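Local coordinates for protein 2'-deoxycytidine 5'-triphosphate deaminase (Agrobacterium tumefaciens, PDB 2R9Q) that probably deaminates dCTP hydrolytically to dUTP, supplying the precursor of dUMP for thymidylate synthesis, at residues B[208-222]-B[239-253]. Residues are numbered along the deposited sequence; the frame is centred on the assembly and turned at random.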
loop_
_atom_site.group_PDB
_atom_site.type_symbol
_atom_site.label_atom_id
_atom_site.label_comp_id
_atom_site.label_asym_id
_atom_site.label_seq_id
_atom_site.Cartn_x
_atom_site.Cartn_y
_atom_site.Cartn_z
ATOM N N LEU B 208 -12.257 7.626 -24.418
ATOM C CA LEU B 208 -11.145 6.696 -24.323
ATOM C C LEU B 208 -10.609 6.262 -25.720
ATOM O O LEU B 208 -9.825 5.332 -25.834
ATOM C CB LEU B 208 -11.603 5.487 -23.485
ATOM C CG LEU B 208 -11.203 5.371 -22.019
ATOM C CD1 LEU B 208 -10.773 6.690 -21.420
ATOM C CD2 LEU B 208 -12.330 4.716 -21.201
ATOM N N LYS B 209 -11.026 6.967 -26.768
ATOM C CA LYS B 209 -10.631 6.626 -28.148
ATOM C C LYS B 209 -9.231 7.145 -28.486
ATOM O O LYS B 209 -8.476 6.477 -29.200
ATOM C CB LYS B 209 -11.666 7.100 -29.176
ATOM C CG LYS B 209 -12.301 5.975 -29.997
ATOM C CD LYS B 209 -13.458 5.282 -29.286
ATOM C CE LYS B 209 -14.150 4.252 -30.167
ATOM N NZ LYS B 209 -13.268 3.077 -30.504
ATOM N N GLY B 210 -8.875 8.307 -27.953
ATOM C CA GLY B 210 -7.511 8.795 -28.067
ATOM C C GLY B 210 -7.438 10.114 -28.798
ATOM O O GLY B 210 -8.322 10.444 -29.558
ATOM N N PHE B 211 -6.384 10.874 -28.537
ATOM C CA PHE B 211 -6.192 12.171 -29.185
ATOM C C PHE B 211 -4.858 12.249 -29.886
ATOM O O PHE B 211 -3.838 11.858 -29.336
ATOM C CB PHE B 211 -6.335 13.296 -28.162
ATOM C CG PHE B 211 -7.708 13.364 -27.560
ATOM C CD1 PHE B 211 -7.937 12.950 -26.250
ATOM C CD2 PHE B 211 -8.785 13.800 -28.323
ATOM C CE1 PHE B 211 -9.209 12.989 -25.720
ATOM C CE2 PHE B 211 -10.042 13.843 -27.799
ATOM C CZ PHE B 211 -10.263 13.438 -26.497
ATOM N N GLY B 212 -4.897 12.754 -31.116
ATOM C CA GLY B 212 -3.707 13.006 -31.921
ATOM C C GLY B 212 -3.235 11.751 -32.619
ATOM O O GLY B 212 -3.990 10.790 -32.728
ATOM N N GLU B 213 -1.975 11.777 -33.059
ATOM C CA GLU B 213 -1.380 10.726 -33.896
ATOM C C GLU B 213 -1.040 9.481 -33.099
ATOM O O GLU B 213 -1.172 8.363 -33.607
ATOM C CB GLU B 213 -0.103 11.250 -34.597
ATOM N N ASN B 214 -0.582 9.707 -31.861
ATOM C CA ASN B 214 -0.171 8.681 -30.889
ATOM C C ASN B 214 -1.357 8.109 -30.074
ATOM O O ASN B 214 -1.208 7.106 -29.364
ATOM C CB ASN B 214 0.825 9.313 -29.865
ATOM C CG ASN B 214 2.331 9.060 -30.180
ATOM O OD1 ASN B 214 3.238 9.603 -29.468
ATOM N ND2 ASN B 214 2.611 8.224 -31.200
ATOM N N GLY B 215 -2.511 8.775 -30.118
ATOM C CA GLY B 215 -3.702 8.302 -29.397
ATOM C C GLY B 215 -3.724 8.464 -27.875
ATOM O O GLY B 215 -4.267 7.610 -27.175
ATOM N N LEU B 216 -3.163 9.577 -27.388
ATOM C CA LEU B 216 -3.176 9.994 -25.973
ATOM C C LEU B 216 -4.586 10.079 -25.369
ATOM O O LEU B 216 -5.451 10.780 -25.912
ATOM C CB LEU B 216 -2.465 11.371 -25.816
ATOM C CG LEU B 216 -2.383 12.010 -24.413
ATOM C CD1 LEU B 216 -1.371 11.293 -23.530
ATOM C CD2 LEU B 216 -2.094 13.524 -24.470
ATOM N N ILE B 217 -4.800 9.376 -24.248
ATOM C CA ILE B 217 -6.102 9.391 -23.551
ATOM C C ILE B 217 -6.079 10.252 -22.267
ATOM O O ILE B 217 -7.090 10.748 -21.825
ATOM C CB ILE B 217 -6.724 7.935 -23.219
ATOM C CG1 ILE B 217 -5.918 7.213 -22.167
ATOM C CG2 ILE B 217 -6.992 7.027 -24.443
ATOM C CD1 ILE B 217 -6.415 5.731 -22.010
ATOM N N GLY B 218 -4.909 10.421 -21.684
ATOM C CA GLY B 218 -4.777 11.082 -20.419
ATOM C C GLY B 218 -3.532 10.695 -19.652
ATOM O O GLY B 218 -2.545 10.235 -20.200
ATOM N N TYR B 219 -3.571 10.929 -18.361
ATOM C CA TYR B 219 -2.390 10.807 -17.527
ATOM C C TYR B 219 -2.721 10.011 -16.266
ATOM O O TYR B 219 -3.823 10.065 -15.778
ATOM C CB TYR B 219 -1.829 12.195 -17.185
ATOM C CG TYR B 219 -1.321 12.954 -18.406
ATOM C CD1 TYR B 219 -0.030 12.769 -18.876
ATOM C CD2 TYR B 219 -2.154 13.816 -19.098
ATOM C CE1 TYR B 219 0.426 13.444 -19.982
ATOM C CE2 TYR B 219 -1.720 14.507 -20.227
ATOM C CZ TYR B 219 -0.430 14.318 -20.661
ATOM O OH TYR B 219 0.007 14.983 -21.758
ATOM N N ARG B 220 -1.724 9.269 -15.793
ATOM C CA ARG B 220 -1.676 8.689 -14.475
ATOM C C ARG B 220 -0.554 9.365 -13.645
ATOM O O ARG B 220 0.543 9.631 -14.134
ATOM C CB ARG B 220 -1.462 7.199 -14.640
ATOM C CG ARG B 220 -1.409 6.412 -13.397
ATOM C CD ARG B 220 -1.540 4.953 -13.707
ATOM N NE ARG B 220 -0.467 4.525 -14.594
ATOM C CZ ARG B 220 -0.548 3.515 -15.477
ATOM N NH1 ARG B 220 -1.662 2.789 -15.619
ATOM N NH2 ARG B 220 0.506 3.227 -16.241
ATOM N N GLY B 221 -0.853 9.695 -12.396
ATOM C CA GLY B 221 0.155 10.224 -11.468
ATOM C C GLY B 221 1.280 9.251 -11.125
ATOM O O GLY B 221 1.061 8.054 -11.011
ATOM N N LYS B 222 2.488 9.785 -10.998
ATOM C CA LYS B 222 3.669 9.008 -10.624
ATOM C C LYS B 222 3.929 9.045 -9.096
ATOM O O LYS B 222 3.340 9.845 -8.374
ATOM C CB LYS B 222 4.895 9.510 -11.373
ATOM C CG LYS B 222 4.909 9.248 -12.861
ATOM C CD LYS B 222 6.239 9.721 -13.480
ATOM C CE LYS B 222 6.461 9.136 -14.889
ATOM N NZ LYS B 222 7.819 9.458 -15.472
ATOM N N LEU B 239 6.641 14.985 -17.728
ATOM C CA LEU B 239 7.079 13.589 -17.671
ATOM C C LEU B 239 7.718 13.109 -16.368
ATOM O O LEU B 239 7.962 11.911 -16.217
ATOM C CB LEU B 239 8.040 13.268 -18.835
ATOM C CG LEU B 239 7.497 12.619 -20.119
ATOM C CD1 LEU B 239 5.959 12.358 -20.139
ATOM C CD2 LEU B 239 7.933 13.437 -21.316
ATOM N N ASP B 240 7.978 13.984 -15.410
ATOM C CA ASP B 240 8.454 13.452 -14.150
ATOM C C ASP B 240 7.441 13.524 -12.990
ATOM O O ASP B 240 7.812 13.293 -11.835
ATOM C CB ASP B 240 9.886 13.917 -13.823
ATOM C CG ASP B 240 10.014 15.389 -13.702
ATOM O OD1 ASP B 240 9.087 16.004 -13.111
ATOM O OD2 ASP B 240 11.057 15.901 -14.188
ATOM N N PHE B 241 6.168 13.772 -13.349
ATOM C CA PHE B 241 5.011 13.676 -12.450
ATOM C C PHE B 241 3.854 12.830 -12.974
ATOM O O PHE B 241 3.143 12.192 -12.205
ATOM C CB PHE B 241 4.483 15.068 -12.132
ATOM C CG PHE B 241 5.428 15.873 -11.332
ATOM C CD1 PHE B 241 5.555 15.638 -9.974
ATOM C CD2 PHE B 241 6.223 16.854 -11.932
ATOM C CE1 PHE B 241 6.435 16.357 -9.216
ATOM C CE2 PHE B 241 7.134 17.575 -11.172
ATOM C CZ PHE B 241 7.236 17.329 -9.809
ATOM N N TRP B 242 3.656 12.862 -14.285
ATOM C CA TRP B 242 2.531 12.198 -14.920
ATOM C C TRP B 242 3.070 11.215 -15.945
ATOM O O TRP B 242 4.117 11.462 -16.521
ATOM C CB TRP B 242 1.620 13.239 -15.549
ATOM C CG TRP B 242 0.951 14.197 -14.571
ATOM C CD1 TRP B 242 -0.184 13.964 -13.844
ATOM C CD2 TRP B 242 1.375 15.524 -14.230
ATOM N NE1 TRP B 242 -0.493 15.049 -13.072
ATOM C CE2 TRP B 242 0.440 16.031 -13.292
ATOM C CE3 TRP B 242 2.443 16.350 -14.642
ATOM C CZ2 TRP B 242 0.542 17.343 -12.752
ATOM C CZ3 TRP B 242 2.568 17.643 -14.101
ATOM C CH2 TRP B 242 1.614 18.129 -13.156
ATOM N N GLU B 243 2.396 10.086 -16.107
ATOM C CA GLU B 243 2.700 9.123 -17.148
ATOM C C GLU B 243 1.596 9.219 -18.175
ATOM O O GLU B 243 0.441 8.985 -17.826
ATOM C CB GLU B 243 2.689 7.675 -16.661
ATOM C CG GLU B 243 3.619 7.356 -15.539
ATOM C CD GLU B 243 3.397 5.965 -14.964
ATOM O OE1 GLU B 243 2.377 5.310 -15.333
ATOM O OE2 GLU B 243 4.242 5.533 -14.139
ATOM N N PRO B 244 1.950 9.515 -19.445
ATOM C CA PRO B 244 0.955 9.546 -20.536
ATOM C C PRO B 244 0.405 8.162 -20.810
ATOM O O PRO B 244 1.114 7.187 -20.636
ATOM C CB PRO B 244 1.734 10.061 -21.744
ATOM C CG PRO B 244 3.126 10.246 -21.313
ATOM C CD PRO B 244 3.308 9.834 -19.914
ATOM N N LEU B 245 -0.868 8.097 -21.161
ATOM C CA LEU B 245 -1.558 6.837 -21.408
ATOM C C LEU B 245 -2.153 6.909 -22.811
ATOM O O LEU B 245 -2.740 7.930 -23.215
ATOM C CB LEU B 245 -2.675 6.569 -20.391
ATOM C CG LEU B 245 -2.409 6.510 -18.882
ATOM C CD1 LEU B 245 -3.754 6.361 -18.119
ATOM C CD2 LEU B 245 -1.395 5.396 -18.501
ATOM N N PHE B 246 -1.995 5.810 -23.535
ATOM C CA PHE B 246 -2.271 5.786 -24.959
ATOM C C PHE B 246 -3.240 4.655 -25.220
ATOM O O PHE B 246 -3.021 3.578 -24.712
ATOM C CB PHE B 246 -0.981 5.597 -25.782
ATOM C CG PHE B 246 0.068 6.622 -25.522
ATOM C CD1 PHE B 246 1.138 6.347 -24.686
ATOM C CD2 PHE B 246 0.001 7.859 -26.132
ATOM C CE1 PHE B 246 2.123 7.291 -24.446
ATOM C CE2 PHE B 246 0.986 8.818 -25.905
ATOM C CZ PHE B 246 2.054 8.532 -25.057
ATOM N N ALA B 247 -4.309 4.942 -25.970
ATOM C CA ALA B 247 -5.213 3.931 -26.519
ATOM C C ALA B 247 -4.386 2.949 -27.343
ATOM O O ALA B 247 -3.705 3.359 -28.256
ATOM C CB ALA B 247 -6.292 4.591 -27.403
ATOM N N ARG B 248 -4.408 1.669 -26.993
ATOM C CA ARG B 248 -3.662 0.658 -27.759
ATOM C C ARG B 248 -4.625 -0.345 -28.365
ATOM O O ARG B 248 -4.543 -0.617 -29.549
ATOM C CB ARG B 248 -2.610 -0.059 -26.887
ATOM N N GLY B 249 -5.536 -0.892 -27.558
ATOM C CA GLY B 249 -6.431 -1.977 -27.997
ATOM C C GLY B 249 -7.867 -1.528 -28.169
ATOM O O GLY B 249 -8.167 -0.727 -29.060
ATOM N N ARG B 250 -8.756 -2.064 -27.330
ATOM C CA ARG B 250 -10.156 -1.601 -27.266
ATOM C C ARG B 250 -10.208 -0.244 -26.536
ATOM O O ARG B 250 -9.251 0.127 -25.840
ATOM C CB ARG B 250 -11.051 -2.641 -26.562
ATOM N N ALA B 251 -11.304 0.497 -26.716
ATOM C CA ALA B 251 -11.473 1.808 -26.086
ATOM C C ALA B 251 -11.906 1.647 -24.620
ATOM O O ALA B 251 -13.091 1.738 -24.286
ATOM C CB ALA B 251 -12.473 2.644 -26.864
ATOM N N GLU B 252 -10.923 1.376 -23.763
ATOM C CA GLU B 252 -11.162 1.082 -22.361
ATOM C C GLU B 252 -9.877 1.171 -21.528
ATOM O O GLU B 252 -8.786 1.027 -22.047
ATOM C CB GLU B 252 -11.821 -0.290 -22.187
ATOM C CG GLU B 252 -10.872 -1.480 -22.317
ATOM C CD GLU B 252 -11.556 -2.733 -22.910
ATOM O OE1 GLU B 252 -12.713 -3.098 -22.512
ATOM O OE2 GLU B 252 -10.908 -3.336 -23.792
ATOM N N LEU B 253 -10.052 1.388 -20.225
ATOM C CA LEU B 253 -8.957 1.618 -19.316
ATOM C C LEU B 253 -9.232 0.976 -17.978
ATOM O O LEU B 253 -10.217 1.291 -17.352
ATOM C CB LEU B 253 -8.803 3.130 -19.106
ATOM C CG LEU B 253 -7.681 3.601 -18.200
ATOM C CD1 LEU B 253 -6.315 3.187 -18.784
ATOM C CD2 LEU B 253 -7.817 5.132 -17.976
#
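The carbonyl oxygen of Leu239 receives Lys222 NZ at 2.6 Å, almost in line with the carbonyl bond. Lys222 suits this place because its straight chain, extended beyond CG, carries the ammonium past the Phe241 carbonyl and along Glu243 CG to that oxygen; Phe241 O takes Lys222 N. At Trp242, CB lies 3.7 Å from Tyr219 CD1, on the face shared with Pro244, and the Tyr219 hydroxyl hydrogen-bonds to the backbone of a bound peptide. Glu243 is doubly engaged: its main chain exchanges two hydrogen bonds with Arg220, while OE1 accepts both NE (3.0 Å) and NH2 (2.9 Å) of that arginine. The oxygen lies in the guanidinium plane; the carboxylate plane stands 84° to it, and OE1 alone takes both bonds from this arginine. These residues pair strand 242-246, an outermost strand of a five-stranded antiparallel sheet within the chain, with strand 216-221. Pro244, which has no N-H to give, fits a non-hydrogen-bonded position opposite Tyr219. Leu245 lays CD2 over the centre of the Arg220 guanidinium, 3.6 Å above its plane. Its N bonds to Gly218 O and its O receives Ile217 N almost straight (178°), marking a beta bulge: the register shifts by one between Leu216 and Gly218. Phe246 turns its ring edge to Leu216 N. Ala247 N hydrogen-bonds to Gly215 O, its small methyl tucked 3.4 Å from Lys209 O. Farther on, Leu253 CD1 meets Ile217 CD1 at 4.1 Å.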